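Local structure of 3',5'-cyclic-nucleotide phosphodiesterase 1 (Saccharomyces cerevisiae, 4OJV) at residues F23-A28 with E34-D39; L131-G136 with C242-Q247; V164-V169 with L186-L191. The protein belongs to the class II phosphodiesterases of the metallo-hydrolase/oxidoreductase clan and holds a pair of zinc ions bridged by an aspartate and a water. All blocks are in the same frame, centred on the assembly; numbering follows the deposited sequence.

Contacts 1 and 3 belong to one mixed sheet. The hairpin of 23-28 and 34-39 supplies adjoining strands inside it, whereas 186-191 lies on an outermost strand within the chain and is covered by helix 159-169; the two centres are about 20 Å apart. Contact 2 ties the loop leading into helix 135-140 to the loop after strand 238-242 of the other large sheet, with the zinc pair between them. Along the chain contact 1 comes first, and contact 3 falls between the two halves of contact 2. Contact 2, at the metal centre, is joined to contact 1 by a probable Asp39-His133 hydrogen bond and to contact 3 by packing of Ile134 on Leu165 and Val169; contacts 2 and 3 both touch the second subunit.

Contact 1 of 3, residues F23-A28 with E34-D39; sequences FILKPA and ELIAVD
With CG turned beside its own backbone N (chi1 -50°) and the rest of the side chain extended, Leu25 carries CD1 diagonally over to Val38, whose CG2 it meets at 3.7 Å. Ile24, on the reverse side of the strand, divides its branches between two neighbours. CG2 meets CD2 of Leu35 at 3.8 Å, and CD1, swung back by a chi2 of -59°, comes to rest against the CB of Ala37 at the same separation of 3.8 Å. Leu35 CD2 also takes the CD methylene of Lys26 at 3.9 Å, so one methyl touches both an isoleucine branch and the aliphatic part of a lysine. These side chains ride on a beta hairpin whose antiparallel strands form two hydrogen-bonded pairs, Phe23 with Val38 and Leu25 with Ile36, flanking the non-hydrogen-bonded pair of Ile24 and Ala37. All four N-H...O bonds are nearly straight; the shortest runs from Val38 N to Phe23 O at 2.7 Å, and Ile36 N reaches Leu25 O at 3.1 Å. Within the mixed sheet the hairpin sits between strands 4-8 and 121-125. Its face bearing Phe23, Leu25 and Val38 packs on Ile239 and Val241 of the second large sheet, as in the sandwich of the metallo-beta-lactamase fold. Beyond Leu35, the lysine chain bends at its last two torsions and curls back, bringing NZ to Pro27 O at 2.8 Å. A salt bridge to Glu5 and hydrogen bonds to Thr30 O and Ser93 OG further hold this buried ammonium group.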
# COMPACT_ATOMS: atom_id res chain seq x y z
N PHE A 23 8.77 10.88 0.73
CA PHE A 23 8.86 12.34 0.74
C PHE A 23 9.26 12.80 -0.65
O PHE A 23 10.17 12.24 -1.24
CB PHE A 23 9.89 12.80 1.78
CG PHE A 23 9.76 12.10 3.10
CD1 PHE A 23 8.62 12.25 3.89
CD2 PHE A 23 10.76 11.26 3.55
CE1 PHE A 23 8.51 11.58 5.10
CE2 PHE A 23 10.65 10.59 4.76
CZ PHE A 23 9.52 10.75 5.54
N ILE A 24 8.58 13.81 -1.19
CA ILE A 24 8.95 14.41 -2.47
C ILE A 24 9.75 15.68 -2.20
O ILE A 24 9.40 16.47 -1.33
CB ILE A 24 7.69 14.74 -3.30
CG1 ILE A 24 6.85 13.49 -3.58
CG2 ILE A 24 8.05 15.49 -4.58
CD1 ILE A 24 7.58 12.40 -4.32
N LEU A 25 10.82 15.87 -2.97
CA LEU A 25 11.68 17.05 -2.83
C LEU A 25 11.76 17.81 -4.14
O LEU A 25 11.86 17.21 -5.21
CB LEU A 25 13.10 16.64 -2.47
CG LEU A 25 13.34 15.68 -1.31
CD1 LEU A 25 14.83 15.39 -1.15
CD2 LEU A 25 12.76 16.22 -0.02
N LYS A 26 11.77 19.14 -4.03
CA LYS A 26 12.11 20.00 -5.16
C LYS A 26 12.67 21.31 -4.63
O LYS A 26 12.47 21.65 -3.46
CB LYS A 26 10.89 20.26 -6.06
CG LYS A 26 9.76 21.02 -5.38
CD LYS A 26 8.60 21.34 -6.34
CE LYS A 26 8.88 22.50 -7.29
NZ LYS A 26 9.07 23.81 -6.59
N PRO A 27 13.38 22.07 -5.48
CA PRO A 27 13.80 23.40 -5.06
C PRO A 27 12.59 24.28 -4.79
O PRO A 27 11.56 24.15 -5.44
CB PRO A 27 14.56 23.93 -6.29
CG PRO A 27 15.02 22.70 -7.00
CD PRO A 27 13.89 21.73 -6.82
N ALA A 28 12.73 25.19 -3.82
CA ALA A 28 11.66 26.14 -3.54
C ALA A 28 11.38 27.04 -4.75
O ALA A 28 12.29 27.39 -5.50
CB ALA A 28 12.02 26.98 -2.33
N GLU A 34 9.95 18.29 -12.74
CA GLU A 34 10.79 17.24 -12.17
C GLU A 34 10.75 17.24 -10.65
O GLU A 34 10.74 18.29 -10.01
CB GLU A 34 12.23 17.36 -12.68
CG GLU A 34 12.40 16.99 -14.15
CD GLU A 34 12.05 18.10 -15.12
OE1 GLU A 34 11.90 19.26 -14.69
OE2 GLU A 34 11.94 17.82 -16.33
N LEU A 35 10.73 16.03 -10.09
CA LEU A 35 10.63 15.80 -8.66
C LEU A 35 11.53 14.64 -8.27
O LEU A 35 11.72 13.70 -9.05
CB LEU A 35 9.19 15.44 -8.29
CG LEU A 35 8.12 16.49 -8.56
CD1 LEU A 35 6.72 15.91 -8.44
CD2 LEU A 35 8.30 17.69 -7.63
N ILE A 36 12.09 14.71 -7.06
CA ILE A 36 12.81 13.60 -6.44
C ILE A 36 11.91 12.97 -5.38
O ILE A 36 11.22 13.68 -4.66
CB ILE A 36 14.12 14.08 -5.76
CG1 ILE A 36 15.20 14.40 -6.82
CG2 ILE A 36 14.60 13.08 -4.70
CD1 ILE A 36 16.41 15.07 -6.23
N ALA A 37 11.93 11.64 -5.26
CA ALA A 37 11.30 10.96 -4.13
C ALA A 37 12.37 10.36 -3.22
O ALA A 37 13.34 9.76 -3.71
CB ALA A 37 10.36 9.87 -4.62
N VAL A 38 12.21 10.53 -1.91
CA VAL A 38 12.97 9.75 -0.95
C VAL A 38 12.03 8.70 -0.40
O VAL A 38 10.98 9.00 0.17
CB VAL A 38 13.58 10.59 0.19
CG1 VAL A 38 14.45 9.70 1.07
CG2 VAL A 38 14.38 11.75 -0.38
N ASP A 39 12.44 7.44 -0.59
CA ASP A 39 11.60 6.29 -0.35
C ASP A 39 10.38 6.23 -1.27
O ASP A 39 10.17 7.11 -2.12
CB ASP A 39 11.31 6.07 1.14
CG ASP A 39 12.47 5.37 1.83
OD1 ASP A 39 13.25 4.69 1.11
OD2 ASP A 39 12.59 5.47 3.07

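Contact 2 of 3, residues L131-G136 with C242-Q247. With ZN (zinc ion), chain E; ZN (zinc ion), chain D.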
# COMPACT_ATOMS: atom_id res chain seq x y z
N LEU A 131 9.16 -3.57 2.67
CA LEU A 131 8.04 -3.35 1.77
C LEU A 131 7.34 -1.99 1.96
O LEU A 131 6.89 -1.40 0.97
CB LEU A 131 7.06 -4.53 1.86
CG LEU A 131 5.97 -4.62 0.78
CD1 LEU A 131 5.70 -6.07 0.39
CD2 LEU A 131 4.69 -3.93 1.24
N ASP A 132 7.24 -1.51 3.21
CA ASP A 132 6.60 -0.21 3.48
C ASP A 132 7.34 0.97 2.85
O ASP A 132 6.77 2.06 2.74
CB ASP A 132 6.34 0.04 4.99
CG ASP A 132 7.62 -0.01 5.85
OD1 ASP A 132 8.38 -0.99 5.66
OD2 ASP A 132 7.93 0.89 6.73
N HIS A 133 8.58 0.77 2.41
CA HIS A 133 9.36 1.84 1.79
C HIS A 133 9.42 1.73 0.30
O HIS A 133 10.02 2.58 -0.35
CB HIS A 133 10.77 1.91 2.40
CG HIS A 133 10.74 2.25 3.86
ND1 HIS A 133 11.10 3.46 4.38
CD2 HIS A 133 10.29 1.49 4.92
CE1 HIS A 133 10.89 3.44 5.70
NE2 HIS A 133 10.38 2.25 6.03
N ILE A 134 8.74 0.72 -0.26
CA ILE A 134 8.79 0.50 -1.72
C ILE A 134 7.45 0.17 -2.36
O ILE A 134 7.38 0.06 -3.57
CB ILE A 134 9.82 -0.58 -2.13
CG1 ILE A 134 9.41 -1.94 -1.53
CG2 ILE A 134 11.22 -0.15 -1.73
CD1 ILE A 134 10.14 -3.13 -2.10
N SER A 135 6.39 0.00 -1.57
CA SER A 135 5.12 -0.49 -2.11
C SER A 135 4.51 0.42 -3.18
O SER A 135 4.00 -0.07 -4.20
CB SER A 135 4.13 -0.74 -0.98
OG SER A 135 3.93 0.42 -0.22
N GLY A 136 4.56 1.74 -2.97
CA GLY A 136 4.06 2.68 -3.97
C GLY A 136 4.94 2.75 -5.20
O GLY A 136 4.44 2.73 -6.32
N CYS A 242 16.00 10.59 6.41
CA CYS A 242 16.49 9.34 6.99
C CYS A 242 15.61 8.14 6.72
O CYS A 242 14.37 8.22 6.73
CB CYS A 242 16.61 9.48 8.52
SG CYS A 242 17.68 10.83 9.06
N GLY A 243 16.25 6.99 6.52
CA GLY A 243 15.55 5.72 6.62
C GLY A 243 15.45 5.25 8.06
O GLY A 243 16.08 5.84 8.96
N ASP A 244 14.68 4.18 8.27
CA ASP A 244 14.48 3.59 9.61
C ASP A 244 15.85 3.31 10.22
O ASP A 244 16.80 2.96 9.51
CB ASP A 244 13.70 2.24 9.55
CG ASP A 244 12.32 2.30 8.83
OD1 ASP A 244 11.97 3.47 8.45
OD2 ASP A 244 11.66 1.15 8.61
N VAL A 245 15.96 3.45 11.54
CA VAL A 245 17.27 3.39 12.18
C VAL A 245 17.12 3.07 13.66
O VAL A 245 16.12 3.42 14.30
CB VAL A 245 18.05 4.72 11.96
CG1 VAL A 245 17.34 5.88 12.65
CG2 VAL A 245 19.50 4.61 12.43
N GLU A 246 18.13 2.39 14.20
CA GLU A 246 18.29 2.19 15.64
C GLU A 246 19.68 2.64 16.06
O GLU A 246 20.59 2.77 15.24
CB GLU A 246 18.07 0.71 16.00
CG GLU A 246 19.08 -0.22 15.36
CD GLU A 246 18.95 -1.66 15.82
OE1 GLU A 246 19.76 -2.47 15.35
OE2 GLU A 246 18.04 -1.96 16.63
N GLN A 247 19.85 2.89 17.36
CA GLN A 247 21.16 3.21 17.93
C GLN A 247 22.17 2.10 17.63
O GLN A 247 21.81 0.93 17.54
CB GLN A 247 21.02 3.41 19.45
CG GLN A 247 22.31 3.62 20.23
CD GLN A 247 22.12 3.58 21.74
OE1 GLN A 247 22.74 4.36 22.47
NE2 GLN A 247 21.28 2.67 22.21
ZN ZN E . 9.71 1.33 7.83
ZN ZN D . 12.17 -0.92 7.97
O HOH W 1 10.41 -0.50 7.36
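Asp132 and Asp244 approach the zinc ion of chain E from opposite directions, their carboxylate planes 39° apart. The Asp132 carboxylate, with CG lodged between the backbone N and the carbonyl carbon (chi1 58°), uses its oxygens differently: OD2 binds this zinc at 2.1 Å, while OD1 stays off the metal and accepts a hydrogen bond of 2.7 Å from the water that bridges the two zinc ions. Asp132 therefore both ligates the metal and orients its solvent ligand. The next residue, His133, gives NE2 to the same zinc, also at 2.1 Å. Its ND1 is probably hydrogen-bonded to Asp39, a second-shell carboxylate which, with the zinc bond at NE2, would hold the ring's rotation and might make it a stronger ligand. The ring also meets Asp244 directly: CE1 lies 3.0 Å from OD1, with the ring and carboxylate planes turned 70° from one another. Asp244 OD2 is shared between the metals, 2.1 Å from the zinc of chain E and 2.2 Å from that of chain D, and the water spans the same pair. Ile134 follows as the N-cap residue, its backbone N hydrogen-bonded to Leu131 O, and at Ser135 the chain enters helix 135-140. The second subunit reaches this side, where its Trp175 packs on Asp132. His326 adds a ligand to the zinc of chain E, and His128, His130 and His213 bind that of chain D. Together His128, His130, Asp132 and His133 spell the HxHxDH motif, which with His213, the bridging Asp244 and His326 makes up the protein ligands of the dinuclear zinc site characteristic of the metallo-beta-lactamase fold.

Contact 3 of 3, residues V164-V169 with L186-L191; sequences VLQKHV and LKLKCL
The helical segment 164-169 passes beside strand 186-190 with the CA atoms of Gln166 and Leu188 7.8 Å apart, a spacing bridged by side chains without any hydrogen bond between the two segments. Leu188 fills it from the strand. Its CB points to the helix, and its forked end is divided between consecutive helix residues. CD2 meets Leu165, lying 3.9 Å from CD1 and 4.1 Å from CB of that residue, while CD1 is set against Gln166. The Gln166 chain bends at chi2 (80°), which brings the amide over the methyl, placing OE1 3.2 Å from Leu188 CD1 and the amide carbon CD 3.7 Å from it. This is a close carbon-to-oxygen approach at the exposed margin of the contact, and NE2 of the same amide is hydrogen-bonded to Thr179 OG1, which helps to settle its orientation. The two elements belong to a beta-alpha-beta crossover: strand 153-157 leads into helix 159-169, and the chain then returns as strand 186-190, parallel to 153-157 and outermost in its mixed sheet within this chain. Ile155 of the neighbouring strand touches both Leu165 and Leu188, and Ile162, one helical turn before Gln166, also packs on Leu188, so the leucine is gripped by the helix and by the adjoining strand. Elsewhere on the helix, Lys167 lays its CG 3.7 Å above the centre of the His168 ring. That histidine belongs to the dimer interface, where its ND1 is hydrogen-bonded to ND1 of His168 of the second subunit and Val164 and Val169 pack on Ile174 of that subunit.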
# COMPACT_ATOMS: atom_id res chain seq x y z
N VAL A 164 18.74 -6.22 -3.28
CA VAL A 164 17.50 -6.82 -2.83
C VAL A 164 16.35 -6.51 -3.80
O VAL A 164 15.55 -7.39 -4.11
CB VAL A 164 17.16 -6.37 -1.40
CG1 VAL A 164 15.75 -6.79 -0.99
CG2 VAL A 164 18.18 -6.97 -0.44
N LEU A 165 16.28 -5.28 -4.29
CA LEU A 165 15.23 -4.95 -5.26
C LEU A 165 15.36 -5.80 -6.53
O LEU A 165 14.36 -6.28 -7.08
CB LEU A 165 15.24 -3.45 -5.60
CG LEU A 165 14.91 -2.51 -4.44
CD1 LEU A 165 14.94 -1.07 -4.92
CD2 LEU A 165 13.58 -2.83 -3.77
N GLN A 166 16.60 -6.01 -6.98
CA GLN A 166 16.82 -6.79 -8.19
C GLN A 166 16.42 -8.25 -7.98
O GLN A 166 15.75 -8.83 -8.83
CB GLN A 166 18.28 -6.68 -8.63
CG GLN A 166 18.55 -7.21 -10.03
CD GLN A 166 18.15 -6.21 -11.10
OE1 GLN A 166 18.76 -5.16 -11.23
NE2 GLN A 166 17.12 -6.54 -11.86
N LYS A 167 16.82 -8.82 -6.86
CA LYS A 167 16.63 -10.25 -6.62
C LYS A 167 15.21 -10.60 -6.16
O LYS A 167 14.65 -11.63 -6.54
CB LYS A 167 17.64 -10.74 -5.59
CG LYS A 167 17.59 -12.24 -5.31
CD LYS A 167 18.77 -12.68 -4.47
CE LYS A 167 18.61 -14.13 -4.04
NZ LYS A 167 18.27 -15.05 -5.16
N HIS A 168 14.63 -9.73 -5.32
CA HIS A 168 13.42 -10.08 -4.58
C HIS A 168 12.17 -9.35 -4.98
O HIS A 168 11.09 -9.77 -4.58
CB HIS A 168 13.67 -9.97 -3.08
CG HIS A 168 14.71 -10.92 -2.59
ND1 HIS A 168 14.55 -12.26 -2.65
CD2 HIS A 168 15.95 -10.69 -2.02
CE1 HIS A 168 15.64 -12.86 -2.15
NE2 HIS A 168 16.50 -11.90 -1.76
N VAL A 169 12.30 -8.29 -5.78
CA VAL A 169 11.13 -7.49 -6.18
C VAL A 169 10.91 -7.55 -7.68
O VAL A 169 9.89 -8.08 -8.13
CB VAL A 169 11.24 -6.03 -5.67
CG1 VAL A 169 10.04 -5.22 -6.13
CG2 VAL A 169 11.34 -5.99 -4.15
N LEU A 186 12.63 1.97 -16.56
CA LEU A 186 12.88 1.84 -15.13
C LEU A 186 14.26 1.25 -14.94
O LEU A 186 14.55 0.18 -15.47
CB LEU A 186 11.84 0.95 -14.45
CG LEU A 186 11.90 0.94 -12.91
CD1 LEU A 186 11.62 2.32 -12.31
CD2 LEU A 186 10.94 -0.08 -12.34
N LYS A 187 15.12 1.96 -14.21
CA LYS A 187 16.50 1.54 -13.98
C LYS A 187 16.82 1.48 -12.50
O LYS A 187 16.31 2.28 -11.73
CB LYS A 187 17.47 2.52 -14.64
CG LYS A 187 17.48 2.49 -16.15
CD LYS A 187 18.56 3.43 -16.68
CE LYS A 187 18.48 3.59 -18.19
NZ LYS A 187 17.33 4.44 -18.61
N LEU A 188 17.66 0.52 -12.11
CA LEU A 188 18.23 0.44 -10.77
C LEU A 188 19.69 0.86 -10.82
O LEU A 188 20.45 0.33 -11.64
CB LEU A 188 18.15 -0.99 -10.23
CG LEU A 188 16.78 -1.57 -9.89
CD1 LEU A 188 16.86 -3.07 -9.66
CD2 LEU A 188 16.23 -0.91 -8.64
N LYS A 189 20.09 1.79 -9.96
CA LYS A 189 21.47 2.27 -9.94
C LYS A 189 22.00 2.36 -8.51
O LYS A 189 21.33 2.83 -7.60
CB LYS A 189 21.58 3.62 -10.64
CG LYS A 189 21.38 3.53 -12.14
CD LYS A 189 21.70 4.85 -12.83
CE LYS A 189 21.29 4.81 -14.29
NZ LYS A 189 21.72 6.05 -15.00
N CYS A 190 23.23 1.89 -8.33
CA CYS A 190 23.87 1.93 -7.02
C CYS A 190 24.59 3.24 -6.77
O CYS A 190 25.08 3.90 -7.70
CB CYS A 190 24.85 0.77 -6.85
SG CYS A 190 24.10 -0.80 -6.34
N LEU A 191 24.64 3.60 -5.49
CA LEU A 191 25.42 4.72 -4.99
C LEU A 191 26.54 4.16 -4.12
O LEU A 191 26.39 3.10 -3.51
CB LEU A 191 24.55 5.64 -4.15
CG LEU A 191 23.41 6.37 -4.86
CD1 LEU A 191 22.44 6.93 -3.82
CD2 LEU A 191 23.95 7.48 -5.76